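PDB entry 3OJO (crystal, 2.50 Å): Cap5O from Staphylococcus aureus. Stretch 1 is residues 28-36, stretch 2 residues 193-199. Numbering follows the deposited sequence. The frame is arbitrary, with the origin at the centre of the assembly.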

ATOM      1  N   ILE B  28      16.189 -17.886  27.970  1.00 38.97           N
ATOM      2  CA  ILE B  28      15.334 -18.482  28.991  1.00 39.65           C
ATOM      3  C   ILE B  28      14.570 -19.694  28.415  1.00 47.91           C
ATOM      4  O   ILE B  28      14.527 -20.740  29.054  1.00 48.57           O
ATOM      5  CB  ILE B  28      14.439 -17.389  29.680  1.00 41.22           C
ATOM      6  CG1 ILE B  28      15.282 -16.544  30.655  1.00 40.38           C
ATOM      7  CG2 ILE B  28      13.201 -17.984  30.396  1.00 39.90           C
ATOM      8  CD1 ILE B  28      14.611 -15.212  31.134  1.00 50.19           C
ATOM      9  N   MET B  29      14.042 -19.554  27.193  1.00 46.65           N
ATOM     10  CA  MET B  29      13.287 -20.563  26.470  1.00 47.47           C
ATOM     11  C   MET B  29      14.067 -21.855  26.147  1.00 54.50           C
ATOM     12  O   MET B  29      13.561 -22.949  26.410  1.00 54.81           O
ATOM     13  CB  MET B  29      12.662 -19.956  25.216  1.00 49.64           C
ATOM     14  CG  MET B  29      11.566 -20.811  24.627  1.00 53.92           C
ATOM     15  SD  MET B  29      10.309 -21.390  25.810  1.00 58.12           S
ATOM     16  CE  MET B  29       9.127 -20.204  25.623  1.00 54.73           C
ATOM     17  N   PHE B  30      15.283 -21.739  25.584  1.00 51.13           N
ATOM     18  CA  PHE B  30      16.104 -22.904  25.263  1.00 51.45           C
ATOM     19  C   PHE B  30      16.567 -23.633  26.532  1.00 58.06           C
ATOM     20  O   PHE B  30      16.579 -24.868  26.549  1.00 58.19           O
ATOM     21  CB  PHE B  30      17.313 -22.502  24.422  1.00 52.80           C
ATOM     22  CG  PHE B  30      17.030 -22.242  22.960  1.00 54.04           C
ATOM     23  CD1 PHE B  30      16.937 -23.297  22.052  1.00 57.32           C
ATOM     24  CD2 PHE B  30      16.962 -20.943  22.469  1.00 54.78           C
ATOM     25  CE1 PHE B  30      16.755 -23.050  20.683  1.00 58.10           C
ATOM     26  CE2 PHE B  30      16.787 -20.701  21.105  1.00 57.05           C
ATOM     27  CZ  PHE B  30      16.677 -21.754  20.223  1.00 55.85           C
ATOM     28  N   ALA B  31      16.921 -22.860  27.595  1.00 54.83           N
ATOM     29  CA  ALA B  31      17.360 -23.368  28.896  1.00 54.20           C
ATOM     30  C   ALA B  31      16.228 -24.108  29.616  1.00 58.43           C
ATOM     31  O   ALA B  31      16.491 -25.086  30.317  1.00 59.51           O
ATOM     32  CB  ALA B  31      17.886 -22.232  29.753  1.00 54.82           C
ATOM     33  N   LYS B  32      14.974 -23.652  29.415  1.00 54.15           N
ATOM     34  CA  LYS B  32      13.738 -24.239  29.954  1.00 53.68           C
ATOM     35  C   LYS B  32      13.533 -25.654  29.371  1.00 57.63           C
ATOM     36  O   LYS B  32      12.850 -26.478  29.981  1.00 57.16           O
ATOM     37  CB  LYS B  32      12.536 -23.338  29.586  1.00 55.62           C
ATOM     38  CG  LYS B  32      11.249 -23.631  30.339  1.00 60.34           C
ATOM     39  CD  LYS B  32      10.044 -22.958  29.694  1.00 61.95           C
ATOM     40  CE  LYS B  32       8.736 -23.429  30.296  1.00 62.05           C
ATOM     41  NZ  LYS B  32       8.447 -22.779  31.602  1.00 68.01           N
ATOM     42  N   HIS B  33      14.133 -25.916  28.190  1.00 53.90           N
ATOM     43  CA  HIS B  33      14.040 -27.172  27.444  1.00 52.96           C
ATOM     44  C   HIS B  33      15.311 -28.062  27.531  1.00 56.14           C
ATOM     45  O   HIS B  33      15.477 -29.000  26.739  1.00 55.78           O
ATOM     46  CB  HIS B  33      13.582 -26.889  25.995  1.00 53.40           C
ATOM     47  CG  HIS B  33      12.167 -26.395  25.913  1.00 56.47           C
ATOM     48  ND1 HIS B  33      11.141 -27.223  25.509  1.00 58.26           N
ATOM     49  CD2 HIS B  33      11.648 -25.188  26.237  1.00 58.12           C
ATOM     50  CE1 HIS B  33      10.035 -26.500  25.598  1.00 57.62           C
ATOM     51  NE2 HIS B  33      10.292 -25.268  26.028  1.00 57.89           N
ATOM     52  N   GLY B  34      16.164 -27.777  28.518  1.00 51.16           N
ATOM     53  CA  GLY B  34      17.368 -28.549  28.807  1.00 50.29           C
ATOM     54  C   GLY B  34      18.657 -28.196  28.091  1.00 53.20           C
ATOM     55  O   GLY B  34      19.662 -28.901  28.265  1.00 52.74           O
ATOM     56  N   VAL B  35      18.660 -27.119  27.291  1.00 48.32           N
ATOM     57  CA  VAL B  35      19.867 -26.688  26.570  1.00 47.00           C
ATOM     58  C   VAL B  35      20.743 -25.843  27.518  1.00 50.39           C
ATOM     59  O   VAL B  35      20.202 -25.064  28.298  1.00 49.99           O
ATOM     60  CB  VAL B  35      19.522 -25.943  25.254  1.00 49.42           C
ATOM     61  CG1 VAL B  35      20.768 -25.648  24.431  1.00 48.21           C
ATOM     62  CG2 VAL B  35      18.508 -26.728  24.423  1.00 49.33           C
ATOM     63  N   ASP B  36      22.083 -26.039  27.480  1.00 46.63           N
ATOM     64  CA  ASP B  36      23.041 -25.291  28.308  1.00 46.72           C
ATOM     65  C   ASP B  36      23.279 -23.992  27.580  1.00 51.13           C
ATOM     66  O   ASP B  36      23.842 -23.982  26.471  1.00 52.18           O
ATOM     67  CB  ASP B  36      24.354 -26.070  28.532  1.00 48.68           C
ATOM     68  CG  ASP B  36      24.152 -27.470  29.074  1.00 65.04           C
ATOM     69  OD1 ASP B  36      23.425 -27.616  30.084  1.00 67.12           O
ATOM     70  OD2 ASP B  36      24.699 -28.429  28.468  1.00 72.82           O
ATOM     71  N   ARG B 193      16.841 -27.749  13.202  1.00 55.10           N
ATOM     72  CA  ARG B 193      17.357 -28.548  14.316  1.00 54.93           C
ATOM     73  C   ARG B 193      17.318 -27.745  15.631  1.00 56.86           C
ATOM     74  O   ARG B 193      16.857 -28.245  16.673  1.00 55.35           O
ATOM     75  CB  ARG B 193      18.787 -29.049  14.003  1.00 54.99           C
ATOM     76  CG  ARG B 193      18.846 -30.512  13.569  1.00 63.15           C
ATOM     77  CD  ARG B 193      20.185 -30.879  12.959  1.00 68.81           C
ATOM     78  NE  ARG B 193      20.030 -31.265  11.554  1.00 80.45           N
ATOM     79  CZ  ARG B 193      20.945 -31.071  10.606  1.00 90.44           C
ATOM     80  NH1 ARG B 193      22.105 -30.488  10.899  1.00 76.91           N
ATOM     81  NH2 ARG B 193      20.702 -31.446   9.355  1.00 68.31           N
ATOM     82  N   VAL B 194      17.742 -26.468  15.541  1.00 52.01           N
ATOM     83  CA  VAL B 194      17.808 -25.549  16.678  1.00 49.91           C
ATOM     84  C   VAL B 194      16.427 -25.214  17.226  1.00 54.10           C
ATOM     85  O   VAL B 194      16.152 -25.475  18.396  1.00 55.26           O
ATOM     86  CB  VAL B 194      18.687 -24.313  16.370  1.00 51.80           C
ATOM     87  CG1 VAL B 194      18.689 -23.326  17.533  1.00 51.03           C
ATOM     88  CG2 VAL B 194      20.106 -24.738  16.026  1.00 51.07           C
ATOM     89  N   TYR B 195      15.545 -24.712  16.369  1.00 49.99           N
ATOM     90  CA  TYR B 195      14.191 -24.306  16.749  1.00 48.62           C
ATOM     91  C   TYR B 195      13.215 -25.412  17.116  1.00 55.03           C
ATOM     92  O   TYR B 195      12.291 -25.175  17.899  1.00 54.58           O
ATOM     93  CB  TYR B 195      13.626 -23.304  15.737  1.00 47.48           C
ATOM     94  CG  TYR B 195      14.378 -21.989  15.781  1.00 46.05           C
ATOM     95  CD1 TYR B 195      15.259 -21.632  14.762  1.00 46.65           C
ATOM     96  CD2 TYR B 195      14.275 -21.138  16.881  1.00 45.93           C
ATOM     97  CE1 TYR B 195      15.983 -20.442  14.818  1.00 46.63           C
ATOM     98  CE2 TYR B 195      14.999 -19.947  16.947  1.00 45.69           C
ATOM     99  CZ  TYR B 195      15.838 -19.596  15.908  1.00 52.15           C
ATOM    100  OH  TYR B 195      16.542 -18.415  15.975  1.00 53.96           O
ATOM    101  N   ARG B 196      13.462 -26.629  16.607  1.00 54.77           N
ATOM    102  CA  ARG B 196      12.658 -27.837  16.855  1.00 56.02           C
ATOM    103  C   ARG B 196      12.503 -28.131  18.365  1.00 58.08           C
ATOM    104  O   ARG B 196      11.524 -28.767  18.759  1.00 57.76           O
ATOM    105  CB  ARG B 196      13.310 -29.035  16.147  1.00 60.55           C
ATOM    106  CG  ARG B 196      12.327 -30.073  15.604  1.00 78.16           C
ATOM    107  CD  ARG B 196      12.924 -30.892  14.460  1.00 92.41           C
ATOM    108  NE  ARG B 196      14.119 -31.649  14.856  1.00103.29           N
ATOM    109  CZ  ARG B 196      15.193 -31.819  14.088  1.00118.75           C
ATOM    110  NH1 ARG B 196      15.235 -31.297  12.867  1.00106.38           N
ATOM    111  NH2 ARG B 196      16.230 -32.516  14.533  1.00104.17           N
ATOM    112  N   THR B 197      13.461 -27.615  19.190  1.00 52.73           N
ATOM    113  CA  THR B 197      13.569 -27.720  20.651  1.00 51.30           C
ATOM    114  C   THR B 197      12.280 -27.328  21.374  1.00 53.58           C
ATOM    115  O   THR B 197      11.918 -27.986  22.348  1.00 52.33           O
ATOM    116  CB  THR B 197      14.799 -26.888  21.145  1.00 58.80           C
ATOM    117  OG1 THR B 197      15.970 -27.239  20.394  1.00 53.64           O
ATOM    118  CG2 THR B 197      15.088 -27.047  22.654  1.00 56.62           C
ATOM    119  N   PHE B 198      11.589 -26.264  20.903  1.00 50.86           N
ATOM    120  CA  PHE B 198      10.364 -25.749  21.542  1.00 50.50           C
ATOM    121  C   PHE B 198       9.348 -25.182  20.552  1.00 53.86           C
ATOM    122  O   PHE B 198       8.200 -24.953  20.941  1.00 53.08           O
ATOM    123  CB  PHE B 198      10.719 -24.668  22.595  1.00 52.50           C
ATOM    124  CG  PHE B 198      11.403 -23.448  22.013  1.00 54.20           C
ATOM    125  CD1 PHE B 198      12.785 -23.425  21.832  1.00 56.14           C
ATOM    126  CD2 PHE B 198      10.662 -22.343  21.600  1.00 55.93           C
ATOM    127  CE1 PHE B 198      13.404 -22.323  21.250  1.00 56.62           C
ATOM    128  CE2 PHE B 198      11.291 -21.235  21.027  1.00 57.84           C
ATOM    129  CZ  PHE B 198      12.656 -21.234  20.861  1.00 55.59           C
ATOM    130  N   VAL B 199       9.771 -24.891  19.304  1.00 52.29           N
ATOM    131  CA  VAL B 199       8.858 -24.306  18.305  1.00 53.23           C
ATOM    132  C   VAL B 199       7.809 -25.329  17.839  1.00 60.75           C
ATOM    133  O   VAL B 199       8.147 -26.356  17.233  1.00 60.34           O
ATOM    134  CB  VAL B 199       9.549 -23.540  17.123  1.00 55.88           C
ATOM    135  CG1 VAL B 199       8.522 -22.980  16.134  1.00 55.40           C
ATOM    136  CG2 VAL B 199      10.444 -22.424  17.641  1.00 55.34           C
TER

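The two stretches meet through side-chain packing, with no hydrogen bond between them. Together they bury 373 Å². Phe30 and Phe198 give the most, 95 Å² each, and both are buried in the assembly.

Phe198 is the central bump. Its CA-to-CB bond points toward stretch 1, and the ring enters a hollow formed by Met29, Phe30 and His33. Met29 covers a face of the ring: Met29 CG lies 3.5 Å from Phe198 CD2 and 3.6 Å from the ring centroid, close to the ring normal, in a CH-pi contact. Its sulfur sits more obliquely, with Met29 SD 4.8 Å from the centroid of the Phe198 ring. A methionine chain is slim and flexible. Here chi2 is p, and CG is the part that dips closest to the ring plane.

Phe30 takes the edge of the same ring. The two phenyl planes stand at 90°, with centroids 4.8 Å apart, and the edge of Phe198 points at the face of Phe30. The closest atoms are Phe30 CE1 and Phe198 CE1, at 3.5 Å. This perpendicular fit lets two flat groups pack tightly and sets ring hydrogens against a pi face.

His33 closes over the base of the Phe198 side chain. Phe198 CB sits over one face of the imidazole, 3.6 Å from the centroid of the His33 ring. His33 ND1 is 3.3 Å from Thr197 O, but the angle is too poor for a hydrogen bond.

Phe30 is also a bump in its own right. Its CA-to-CB bond points sideways, but the end of the ring reaches stretch 2. There it meets Val194 and Tyr195, both helical. Val194 O and Tyr195 CE2 lie at the ring edge, 3.4 Å from Phe30 CE1 and 4.1 Å from Phe30 CZ respectively. Val194 CG1 also packs on the ring, 3.7 Å from Phe30 CE1.

Thr197 uses both ends of its branched side chain. Thr197 OG1 donates a hydrogen bond to Val194 O, at 2.7 Å, which satisfies the hydroxyl within its own stretch. The methyl faces stretch 1 and fits a shallow pocket: Thr197 CG2 lies 3.7 Å from His33 CB, 3.9 Å from Val35 CG2 and 4.2 Å from Phe30 CD1.

The turn after the helix brings His33 and Val35 to this methyl. Val35 N donates a hydrogen bond to Phe30 O, at 3.2 Å. Gly34, between them, has phi/psi of 88/5, where a CB would jam against the preceding carbonyl oxygen, so glycine suits the turn.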